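Local coordinates for methylmalonyl-CoA carboxyltransferase 12S subunit (Propionibacterium freudenreichii, PDB 1ON3), which transfers the carboxyl group of methylmalonyl-CoA to the biotin of the 1.3S subunit as the hexameric core of transcarboxylase, releasing propanoyl-CoA, at residues 137-142 against 152-157; 105-110 against 143-148; 172-177 against 184-189; 68-73 against 111-116. All coordinates share one frame; numbering follows the deposited sequence.

Contact 1 (137-142 against 152-157). With MCA (methylmalonyl-coenzyme A), chain T.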
# COMPACT_ATOMS: atom_id res chain seq x y z
N TYR E 137 33.95 16.57 11.33
CA TYR E 137 33.70 17.46 12.46
C TYR E 137 35.03 18.02 12.99
O TYR E 137 35.99 17.29 13.18
CB TYR E 137 33.02 16.67 13.58
CG TYR E 137 31.64 16.16 13.24
CD1 TYR E 137 30.51 16.85 13.67
CD2 TYR E 137 31.47 14.96 12.55
CE1 TYR E 137 29.23 16.35 13.42
CE2 TYR E 137 30.19 14.45 12.29
CZ TYR E 137 29.08 15.15 12.73
OH TYR E 137 27.82 14.65 12.50
N ASP E 138 35.06 19.32 13.27
CA ASP E 138 36.26 19.99 13.76
C ASP E 138 35.67 21.29 14.29
O ASP E 138 35.67 22.30 13.59
CB ASP E 138 37.18 20.27 12.55
CG ASP E 138 38.60 20.63 12.97
OD1 ASP E 138 38.80 20.93 14.16
OD2 ASP E 138 39.51 20.62 12.10
N SER E 139 35.17 21.27 15.53
CA SER E 139 34.46 22.44 16.05
C SER E 139 34.44 22.67 17.55
O SER E 139 34.51 21.74 18.35
CB SER E 139 33.01 22.36 15.55
OG SER E 139 32.13 23.22 16.25
N GLY E 140 34.29 23.94 17.93
CA GLY E 140 34.21 24.30 19.34
C GLY E 140 32.77 24.24 19.85
O GLY E 140 32.48 24.68 20.96
N GLY E 141 31.87 23.69 19.04
CA GLY E 141 30.47 23.58 19.44
C GLY E 141 29.55 24.68 18.89
O GLY E 141 29.90 25.37 17.94
N ALA E 142 28.38 24.84 19.49
CA ALA E 142 27.44 25.87 19.04
C ALA E 142 28.10 27.24 19.14
O ALA E 142 28.74 27.55 20.15
CB ALA E 142 26.16 25.82 19.87
N SER E 152 19.17 26.22 18.19
CA SER E 152 18.14 25.69 17.30
C SER E 152 18.76 24.96 16.10
O SER E 152 18.21 23.99 15.61
CB SER E 152 17.23 26.83 16.81
OG SER E 152 16.21 26.35 15.95
N GLY E 153 19.91 25.45 15.63
CA GLY E 153 20.57 24.81 14.50
C GLY E 153 20.92 23.36 14.85
O GLY E 153 20.76 22.46 14.02
N TYR E 154 21.42 23.13 16.07
CA TYR E 154 21.75 21.77 16.50
C TYR E 154 20.50 20.91 16.60
O TYR E 154 20.52 19.74 16.24
CB TYR E 154 22.49 21.78 17.84
CG TYR E 154 23.99 21.97 17.70
CD1 TYR E 154 24.79 22.15 18.83
CD2 TYR E 154 24.61 21.95 16.45
CE1 TYR E 154 26.19 22.29 18.71
CE2 TYR E 154 26.00 22.10 16.32
CZ TYR E 154 26.78 22.27 17.46
OH TYR E 154 28.15 22.40 17.34
N GLY E 155 19.40 21.49 17.10
CA GLY E 155 18.16 20.75 17.18
C GLY E 155 17.78 20.23 15.79
O GLY E 155 17.44 19.05 15.63
N LYS E 156 17.84 21.10 14.78
CA LYS E 156 17.49 20.69 13.41
C LYS E 156 18.45 19.61 12.90
O LYS E 156 18.02 18.66 12.25
CB LYS E 156 17.50 21.89 12.46
CG LYS E 156 16.38 22.94 12.75
CD LYS E 156 16.41 24.08 11.74
CE LYS E 156 15.28 25.07 11.97
NZ LYS E 156 15.34 25.72 13.31
N MET E 157 19.73 19.75 13.21
CA MET E 157 20.70 18.75 12.78
C MET E 157 20.45 17.37 13.41
O MET E 157 20.53 16.34 12.72
CB MET E 157 22.13 19.18 13.11
CG MET E 157 23.18 18.20 12.58
SD MET E 157 24.88 18.66 12.95
CE MET E 157 24.98 20.21 12.03
C8 MCA T . 35.77 28.12 19.95
N9 MCA T . 35.66 29.44 19.50
C4 MCA T . 34.31 29.73 19.63
C5 MCA T . 33.72 28.55 20.15
N7 MCA T . 34.66 27.56 20.34
N3 MCA T . 33.64 30.91 19.32
C2 MCA T . 32.29 30.84 19.58
N1 MCA T . 31.61 29.75 20.07
C6 MCA T . 32.30 28.58 20.37
N6 MCA T . 31.59 27.55 20.85
C1' MCA T . 36.57 30.32 19.02
C2' MCA T . 37.50 30.75 20.17
O2' MCA T . 36.96 31.81 20.90
C3' MCA T . 38.78 31.03 19.42
O3' MCA T . 38.78 32.38 18.98
C4' MCA T . 38.81 30.04 18.24
O4' MCA T . 37.39 29.68 18.05
C5' MCA T . 39.57 28.67 18.45
O5' MCA T . 39.98 28.65 19.58
P1 MCA T . 40.99 28.48 20.52
O11 MCA T . 40.61 28.72 21.82
O12 MCA T . 41.80 29.35 19.92
O6 MCA T . 41.55 26.94 20.64
P2 MCA T . 41.96 25.70 20.90
O21 MCA T . 42.79 26.28 21.85
O22 MCA T . 42.33 24.83 19.85
O7 MCA T . 40.74 25.08 21.72
CPB MCA T . 39.62 24.96 21.30
CPA MCA T . 38.40 24.43 22.04
CP7 MCA T . 38.09 25.76 22.76
CP9 MCA T . 38.70 23.15 22.85
CP8 MCA T . 37.34 24.08 20.97
OP3 MCA T . 37.87 26.72 22.00
CP6 MCA T . 36.98 25.88 23.64
OP2 MCA T . 36.90 25.05 24.62
NP2 MCA T . 35.95 26.92 23.40
CP5 MCA T . 34.65 26.55 23.84
CP4 MCA T . 33.76 25.45 24.05
CP3 MCA T . 32.35 25.53 24.38
OP1 MCA T . 32.26 26.33 25.47
NP1 MCA T . 31.09 24.98 23.85
CP2 MCA T . 29.96 25.44 24.61
CP1 MCA T . 28.76 24.98 23.90
P3 MCA T . 39.76 33.50 18.28
O31 MCA T . 40.58 33.50 19.53
O32 MCA T . 38.97 34.76 18.11
O33 MCA T . 40.61 33.11 17.09
S MCA T . 27.41 25.34 24.51
CS1 MCA T . 26.91 24.48 23.21
OS1 MCA T . 27.48 23.89 22.26
CS2 MCA T . 25.99 23.51 23.64
CS3 MCA T . 24.78 23.55 23.12
CS4 MCA T . 26.02 22.24 24.55
OS4 MCA T . 25.01 21.82 25.11
OS5 MCA T . 27.12 21.72 24.67
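Tyr154 reaches out of helix 147-164 and sets its phenol end against the peptide between Gly141 and Ala142. With CG beside the backbone N and anti to the carbonyl carbon (chi1 -86°), the ring leads away from the helix axis, and its OH stops 3.1 Å from Gly141 C. The ring meets this peptide obliquely, while its CE1 lies alongside the methyl CB of Ala142 at 3.7 Å. The nearby amide is engaged instead with the substrate: Ala142 N donates to the thioester oxygen OS1 of methylmalonyl-CoA (3.1 Å, 154°), which itself lies at the edge of the Tyr154 ring, near its plane. Were Tyr154 an alanine, the ring would be gone and the gap behind the Gly141-Ala142 peptide would probably let this amide drift from the thioester oxygen. On the strand side an ST turn shapes the bend, Gly141 N donating to Ser139 OG at 2.8 Å. Beyond it the backbone oxygens of Gly140 and Ala142 both accept from the adenine N6, at 3.0 and 2.9 Å respectively. A strand end whose backbone receives the adenine amine and offers an amide to the thioester carbonyl, with Gly181 N also donating to methylmalonyl-CoA, is consistent with the oxyanion-hole loop of the crotonase clan, here placed at the strand-to-helix turn of a beta-alpha-beta unit.

Contact 2 (105-110 against 143-148). With MCA (methylmalonyl-coenzyme A), chain T.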
# COMPACT_ATOMS: atom_id res chain seq x y z
N THR E 105 39.37 26.89 11.08
CA THR E 105 40.05 28.19 10.93
C THR E 105 39.08 29.36 10.94
O THR E 105 39.49 30.53 10.98
CB THR E 105 40.88 28.28 9.62
OG1 THR E 105 40.00 28.41 8.49
CG2 THR E 105 41.75 27.04 9.45
N VAL E 106 37.79 29.06 10.89
CA VAL E 106 36.76 30.09 10.89
C VAL E 106 35.99 30.06 12.21
O VAL E 106 35.14 29.20 12.43
CB VAL E 106 35.82 29.90 9.69
CG1 VAL E 106 34.63 30.83 9.79
CG2 VAL E 106 36.59 30.15 8.39
N MET E 107 36.32 31.00 13.10
CA MET E 107 35.67 31.08 14.40
C MET E 107 35.67 29.72 15.13
O MET E 107 34.67 29.29 15.70
CB MET E 107 34.24 31.61 14.25
CG MET E 107 34.14 33.10 13.92
SD MET E 107 32.44 33.78 14.04
CE MET E 107 32.20 33.93 15.83
N GLY E 108 36.83 29.06 15.11
CA GLY E 108 36.94 27.76 15.77
C GLY E 108 35.96 26.72 15.27
O GLY E 108 35.61 25.78 16.00
N GLY E 109 35.53 26.85 14.03
CA GLY E 109 34.57 25.90 13.48
C GLY E 109 33.25 25.88 14.25
O GLY E 109 32.42 24.99 14.03
N SER E 110 33.06 26.85 15.14
CA SER E 110 31.84 26.95 15.93
C SER E 110 30.64 26.89 15.01
O SER E 110 30.63 27.50 13.94
CB SER E 110 31.80 28.25 16.73
OG SER E 110 31.89 29.38 15.87
N ARG E 143 27.96 28.06 18.10
CA ARG E 143 28.57 29.39 18.11
C ARG E 143 27.91 30.21 19.22
O ARG E 143 26.75 30.63 19.12
CB ARG E 143 28.37 30.08 16.77
CG ARG E 143 29.18 31.37 16.61
CD ARG E 143 29.06 31.91 15.19
NE ARG E 143 29.65 31.02 14.19
CZ ARG E 143 29.37 31.07 12.88
NH1 ARG E 143 28.51 31.97 12.42
NH2 ARG E 143 29.99 30.26 12.04
N ILE E 144 28.68 30.45 20.28
CA ILE E 144 28.19 31.15 21.46
C ILE E 144 27.59 32.55 21.27
O ILE E 144 26.65 32.92 21.99
CB ILE E 144 29.29 31.19 22.54
CG1 ILE E 144 29.57 29.75 23.04
CG2 ILE E 144 28.87 32.05 23.70
CD1 ILE E 144 30.81 29.62 23.95
N GLN E 145 28.13 33.32 20.33
CA GLN E 145 27.62 34.67 20.07
C GLN E 145 26.18 34.64 19.52
O GLN E 145 25.46 35.64 19.60
CB GLN E 145 28.50 35.41 19.05
CG GLN E 145 29.91 35.78 19.53
CD GLN E 145 30.96 34.75 19.14
OE1 GLN E 145 32.15 35.07 19.01
NE2 GLN E 145 30.54 33.51 18.95
N GLU E 146 25.78 33.50 18.95
CA GLU E 146 24.44 33.37 18.37
C GLU E 146 23.37 32.82 19.31
O GLU E 146 22.24 32.55 18.90
CB GLU E 146 24.51 32.53 17.08
CG GLU E 146 25.36 33.18 16.00
CD GLU E 146 25.37 32.42 14.69
OE1 GLU E 146 24.85 31.28 14.67
OE2 GLU E 146 25.91 32.95 13.70
N GLY E 147 23.75 32.64 20.58
CA GLY E 147 22.82 32.19 21.59
C GLY E 147 21.83 31.11 21.19
O GLY E 147 22.24 30.05 20.69
N ILE E 148 20.54 31.36 21.40
CA ILE E 148 19.55 30.33 21.07
C ILE E 148 19.41 30.05 19.57
O ILE E 148 18.79 29.07 19.19
CB ILE E 148 18.16 30.65 21.67
CG1 ILE E 148 17.53 31.88 21.02
CG2 ILE E 148 18.29 30.84 23.18
CD1 ILE E 148 16.12 32.15 21.52
C8 MCA T . 35.77 28.12 19.95
N9 MCA T . 35.66 29.44 19.50
C4 MCA T . 34.31 29.73 19.63
C5 MCA T . 33.72 28.55 20.15
N7 MCA T . 34.66 27.56 20.34
N3 MCA T . 33.64 30.91 19.32
C2 MCA T . 32.29 30.84 19.58
N1 MCA T . 31.61 29.75 20.07
C6 MCA T . 32.30 28.58 20.37
N6 MCA T . 31.59 27.55 20.85
C1' MCA T . 36.57 30.32 19.02
C2' MCA T . 37.50 30.75 20.17
O2' MCA T . 36.96 31.81 20.90
C3' MCA T . 38.78 31.03 19.42
O3' MCA T . 38.78 32.38 18.98
C4' MCA T . 38.81 30.04 18.24
O4' MCA T . 37.39 29.68 18.05
C5' MCA T . 39.57 28.67 18.45
O5' MCA T . 39.98 28.65 19.58
P1 MCA T . 40.99 28.48 20.52
O11 MCA T . 40.61 28.72 21.82
O12 MCA T . 41.80 29.35 19.92
O6 MCA T . 41.55 26.94 20.64
P2 MCA T . 41.96 25.70 20.90
O21 MCA T . 42.79 26.28 21.85
O22 MCA T . 42.33 24.83 19.85
O7 MCA T . 40.74 25.08 21.72
CPB MCA T . 39.62 24.96 21.30
CPA MCA T . 38.40 24.43 22.04
CP7 MCA T . 38.09 25.76 22.76
CP9 MCA T . 38.70 23.15 22.85
CP8 MCA T . 37.34 24.08 20.97
OP3 MCA T . 37.87 26.72 22.00
CP6 MCA T . 36.98 25.88 23.64
OP2 MCA T . 36.90 25.05 24.62
NP2 MCA T . 35.95 26.92 23.40
CP5 MCA T . 34.65 26.55 23.84
CP4 MCA T . 33.76 25.45 24.05
CP3 MCA T . 32.35 25.53 24.38
OP1 MCA T . 32.26 26.33 25.47
NP1 MCA T . 31.09 24.98 23.85
CP2 MCA T . 29.96 25.44 24.61
CP1 MCA T . 28.76 24.98 23.90
P3 MCA T . 39.76 33.50 18.28
O31 MCA T . 40.58 33.50 19.53
O32 MCA T . 38.97 34.76 18.11
O33 MCA T . 40.61 33.11 17.09
S MCA T . 27.41 25.34 24.51
CS1 MCA T . 26.91 24.48 23.21
OS1 MCA T . 27.48 23.89 22.26
CS2 MCA T . 25.99 23.51 23.64
CS3 MCA T . 24.78 23.55 23.12
CS4 MCA T . 26.02 22.24 24.55
OS4 MCA T . 25.01 21.82 25.11
OS5 MCA T . 27.12 21.72 24.67
O HOH W 1 32.46 28.60 12.22
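Arg143 NE donates to Ser110 OG over 3.2 Å in a fairly straight bond (157°), with the hydroxyl lying almost in the guanidinium plane. The same hydroxyl donates a hydrogen bond to Met107 O at 2.8 Å, an oxygen that Ser110 N grips as well, so a short chain of hydrogen bonds runs from the guanidinium into the turn at 107-110. Ser110 OG sits between its backbone N and carbonyl carbon (chi1 59°), which turns it back to that oxygen. NH2 adds a weak bond to Ser110 O and also donates to a water that in turn donates to Val106 O and Ser110 O. NH1 makes its main salt bridge with Asp83 OD2. A second joins Arg143 NH1 to Glu146 OE2 at 3.1 Å, where the hydrogen bond itself is weak. Outward from this network, Met107 crosses Arg143 at about a right angle and lays SD over one guanidinium face, off toward its rim, while its CE reaches Gln145 OE1 at 3.4 Å. A methionine in place of Arg143 would probably leave Ser110 OG without its guanidinium donor and the carboxylates of Asp83 and Glu146 without this countercharge. Next to the arginine, Ile144 N donates nearly straight (171°) to the adenine N1 of methylmalonyl-CoA at 3.0 Å. Such chemistry implies a charged second shell holding the backbone that reads the adenine, whose N1, as an acceptor here, is likely to be unprotonated.

Contact 3 (172-177 against 184-189)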
# COMPACT_ATOMS: atom_id res chain seq x y z
N ALA E 172 30.61 9.70 10.42
CA ALA E 172 31.17 10.89 11.04
C ALA E 172 32.67 10.71 11.22
O ALA E 172 33.13 9.65 11.63
CB ALA E 172 30.51 11.13 12.38
N ILE E 173 33.43 11.75 10.90
CA ILE E 173 34.87 11.71 11.09
C ILE E 173 35.22 12.90 11.99
O ILE E 173 35.07 14.05 11.58
CB ILE E 173 35.66 11.86 9.76
CG1 ILE E 173 35.27 10.76 8.78
CG2 ILE E 173 37.16 11.75 10.03
CD1 ILE E 173 34.30 11.23 7.70
N ILE E 174 35.64 12.61 13.23
CA ILE E 174 36.01 13.66 14.16
C ILE E 174 37.50 13.88 13.95
O ILE E 174 38.31 12.98 14.23
CB ILE E 174 35.81 13.25 15.65
CG1 ILE E 174 34.55 12.42 15.82
CG2 ILE E 174 35.77 14.53 16.51
CD1 ILE E 174 33.28 13.10 15.45
N ALA E 175 37.87 15.06 13.46
CA ALA E 175 39.26 15.35 13.14
C ALA E 175 39.81 16.59 13.84
O ALA E 175 40.79 17.18 13.38
CB ALA E 175 39.42 15.48 11.63
N GLY E 176 39.16 16.96 14.93
CA GLY E 176 39.57 18.11 15.71
C GLY E 176 38.68 18.11 16.93
O GLY E 176 38.18 17.04 17.33
N PRO E 177 38.47 19.27 17.57
CA PRO E 177 37.61 19.28 18.75
C PRO E 177 36.16 19.04 18.35
O PRO E 177 35.78 19.24 17.19
CB PRO E 177 37.78 20.70 19.31
CG PRO E 177 39.13 21.09 18.84
CD PRO E 177 39.18 20.55 17.43
N TYR E 184 26.47 14.86 20.00
CA TYR E 184 25.31 14.00 19.77
C TYR E 184 25.04 13.73 18.29
O TYR E 184 24.44 12.71 17.95
CB TYR E 184 24.08 14.59 20.46
CG TYR E 184 24.15 14.51 21.98
CD1 TYR E 184 24.00 15.65 22.77
CD2 TYR E 184 24.38 13.28 22.62
CE1 TYR E 184 24.08 15.57 24.17
CE2 TYR E 184 24.47 13.20 24.01
CZ TYR E 184 24.31 14.36 24.78
OH TYR E 184 24.41 14.28 26.17
N SER E 185 25.47 14.62 17.40
CA SER E 185 25.26 14.40 15.96
C SER E 185 26.08 13.14 15.57
O SER E 185 25.55 12.21 14.95
CB SER E 185 25.68 15.63 15.16
OG SER E 185 25.43 15.45 13.77
N PRO E 186 27.38 13.10 15.92
CA PRO E 186 28.16 11.90 15.57
C PRO E 186 27.52 10.64 16.17
O PRO E 186 27.46 9.58 15.53
CB PRO E 186 29.52 12.19 16.19
CG PRO E 186 29.67 13.63 15.92
CD PRO E 186 28.29 14.20 16.29
N ALA E 187 27.02 10.76 17.39
CA ALA E 187 26.38 9.62 18.06
C ALA E 187 25.16 9.14 17.30
O ALA E 187 24.83 7.97 17.35
CB ALA E 187 25.97 10.01 19.50
N LEU E 188 24.49 10.05 16.62
CA LEU E 188 23.29 9.70 15.86
C LEU E 188 23.59 9.22 14.44
O LEU E 188 22.69 8.76 13.74
CB LEU E 188 22.33 10.90 15.86
CG LEU E 188 21.71 11.27 17.23
CD1 LEU E 188 21.00 12.62 17.14
CD2 LEU E 188 20.73 10.19 17.68
N THR E 189 24.85 9.31 14.01
CA THR E 189 25.21 8.82 12.67
C THR E 189 25.47 7.33 12.90
O THR E 189 25.27 6.84 14.01
CB THR E 189 26.51 9.47 12.11
OG1 THR E 189 27.63 9.12 12.94
CG2 THR E 189 26.36 11.02 12.03
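The carbonyl oxygen of Pro186 is gripped twice by Thr189, whose hydroxyl OG1 donates at 2.6 Å and whose backbone N donates at 3.0 Å. The hydroxyl comes in tilted about 15° from the carbonyl plane, and its torsion (chi1 64°) folds it back over the end of the short helix 184-188. Thus held, OG1 faces the strand, where it lies 3.6 Å from the methyl CB of Ala172. That methyl also rests beside the proline ring, with Ala172 CB and Pro186 CB 4.1 Å apart. Two residues along the strand, Ile174 sends its CD1 against the ring: its CG1 branch stands beside the backbone N, and the end of the chain comes nearer to the helix than its CB direction suggests. The branch and the ring cross at about a right angle, CD1 touching Pro186 CG at 3.7 Å. Across the segments the contact is therefore chiefly apolar, with the Thr189 hydroxyl spent on Pro186 O. A short helix thus packs by its proline on the central parallel strands of the N-terminal, crotonase-like half: strand 170-175 runs between and parallel to 133-139 and 191-195, whose Tyr137 and Ile192 also pack on Pro186, while Leu188 turns toward helix 147-164.

Contact 4 (68-73 against 111-116)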
# COMPACT_ATOMS: atom_id res chain seq x y z
N HIS E 68 26.09 34.06 7.21
CA HIS E 68 25.30 34.12 8.43
C HIS E 68 24.46 35.39 8.43
O HIS E 68 24.82 36.39 7.80
CB HIS E 68 26.22 34.13 9.66
CG HIS E 68 27.00 35.40 9.84
ND1 HIS E 68 28.11 35.71 9.07
CD2 HIS E 68 26.83 36.44 10.69
CE1 HIS E 68 28.59 36.88 9.46
NE2 HIS E 68 27.84 37.34 10.44
N ARG E 69 23.34 35.35 9.13
CA ARG E 69 22.43 36.48 9.22
C ARG E 69 22.35 37.03 10.64
O ARG E 69 21.62 38.00 10.90
CB ARG E 69 21.04 36.06 8.74
CG ARG E 69 20.99 35.59 7.31
CD ARG E 69 19.57 35.29 6.89
NE ARG E 69 18.72 36.48 6.97
CZ ARG E 69 17.39 36.46 6.82
NH1 ARG E 69 16.78 35.31 6.59
NH2 ARG E 69 16.69 37.58 6.93
N THR E 70 23.08 36.41 11.56
CA THR E 70 23.07 36.84 12.96
C THR E 70 23.79 38.19 13.07
O THR E 70 24.65 38.51 12.25
CB THR E 70 23.78 35.79 13.85
OG1 THR E 70 24.99 35.38 13.20
CG2 THR E 70 22.88 34.57 14.07
N THR E 71 23.45 38.99 14.07
CA THR E 71 24.07 40.30 14.20
C THR E 71 24.62 40.62 15.58
O THR E 71 25.54 41.43 15.72
CB THR E 71 23.08 41.41 13.78
OG1 THR E 71 21.88 41.29 14.55
CG2 THR E 71 22.73 41.29 12.30
N LEU E 72 24.07 39.99 16.61
CA LEU E 72 24.49 40.24 17.98
C LEU E 72 25.95 39.89 18.27
O LEU E 72 26.57 39.09 17.57
CB LEU E 72 23.59 39.48 18.96
CG LEU E 72 22.11 39.86 18.97
CD1 LEU E 72 21.34 38.90 19.86
CD2 LEU E 72 21.94 41.30 19.45
N PHE E 73 26.47 40.53 19.32
CA PHE E 73 27.83 40.36 19.81
C PHE E 73 28.92 40.28 18.73
O PHE E 73 29.74 39.36 18.72
CB PHE E 73 27.88 39.14 20.73
CG PHE E 73 26.92 39.24 21.91
CD1 PHE E 73 27.10 40.22 22.88
CD2 PHE E 73 25.82 38.40 22.00
CE1 PHE E 73 26.19 40.37 23.93
CE2 PHE E 73 24.90 38.54 23.05
CZ PHE E 73 25.09 39.52 24.02
N ALA E 111 29.62 26.15 15.45
CA ALA E 111 28.42 25.93 14.66
C ALA E 111 27.43 27.07 14.60
O ALA E 111 26.57 27.20 15.46
CB ALA E 111 27.72 24.68 15.16
N GLY E 112 27.56 27.90 13.56
CA GLY E 112 26.62 28.99 13.41
C GLY E 112 25.27 28.42 13.01
O GLY E 112 25.16 27.28 12.56
N GLU E 113 24.22 29.21 13.18
CA GLU E 113 22.88 28.79 12.82
C GLU E 113 22.85 28.47 11.31
O GLU E 113 22.29 27.45 10.90
CB GLU E 113 21.91 29.92 13.17
CG GLU E 113 20.70 30.06 12.29
CD GLU E 113 19.93 31.35 12.58
OE1 GLU E 113 18.97 31.31 13.38
OE2 GLU E 113 20.32 32.40 12.01
N THR E 114 23.45 29.32 10.50
CA THR E 114 23.46 29.10 9.07
C THR E 114 24.34 27.91 8.70
O THR E 114 24.01 27.18 7.76
CB THR E 114 23.94 30.36 8.30
OG1 THR E 114 22.93 31.38 8.40
CG2 THR E 114 24.17 30.04 6.83
N GLN E 115 25.43 27.72 9.44
CA GLN E 115 26.32 26.58 9.20
C GLN E 115 25.50 25.29 9.38
O GLN E 115 25.56 24.38 8.55
CB GLN E 115 27.49 26.56 10.20
CG GLN E 115 28.53 25.48 9.89
CD GLN E 115 29.46 25.20 11.05
OE1 GLN E 115 29.33 24.18 11.75
NE2 GLN E 115 30.41 26.10 11.28
N SER E 116 24.73 25.23 10.46
CA SER E 116 23.92 24.04 10.71
C SER E 116 22.82 23.87 9.67
O SER E 116 22.45 22.75 9.33
CB SER E 116 23.30 24.08 12.11
OG SER E 116 24.29 23.85 13.11
O HOH W 2 22.75 32.89 10.52
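Thr114 and Glu113 begin helix 113-129 and face the loop residues His68 and Thr70, so the contact is a loop lying across a helix N terminus, with Gly112 at the N-cap position. Thr114, in the first turn, holds OG1 opposite the carbonyl carbon (chi1 -70°), which presents the hydroxyl to the backbone of His68: OG1 comes to 3.6 Å from His68 CA. The imidazole itself leads away, and its NE2 is hydrogen-bonded to Met75 O. Glu113 runs extended beyond CG and slides past Thr70 in the opposite direction, bringing OE2 to 3.9 Å from the methyl CG2 of Thr70. The other ends of these two side chains look outward from the pair. Thr70 OG1 bonds to Glu146 OE2, and the same carboxylate accepts from Glu113 N through its OE1, where the positive end of the helix dipole is likely to stabilise its charge. Glu113 OE1 pairs with Arg69 of a third subunit, whose Glu113 in return takes Arg69 of this chain, so the loop and helix end are tied reciprocally across a subunit interface of the hexamer. Within the chain itself, polar contact between the segments is carried by one water, which fills the angle between hydroxyl, carboxylate and loop backbone: it accepts from Arg69 N at 2.9 Å, donates to Glu113 OE2 at 2.9 Å and sits 2.6 Å from Thr114 OG1.

How the contacts relate
Following the chain, contact 4 opens first and closes a loop from 68-73 to 111-116, through the antiparallel strands 85-92 and 95-102. Before it closes, segment 105-110 has opened contact 2, which runs on to 143-148, so the two loops cross. Contact 1 crosses contact 2 in the same way, since 137-142 lies inside that second loop and 152-157 beyond it. Contacts 4 and 1 are in series, and contact 3 follows all three in series. The backbones of Gly141 and Ala111 tie contact 1 to contact 4, while contacts 1 and 2 share methylmalonyl-CoA. Contact 3 joins through the sheet, where Tyr137 N bonds to Ile173 O between neighbouring strands.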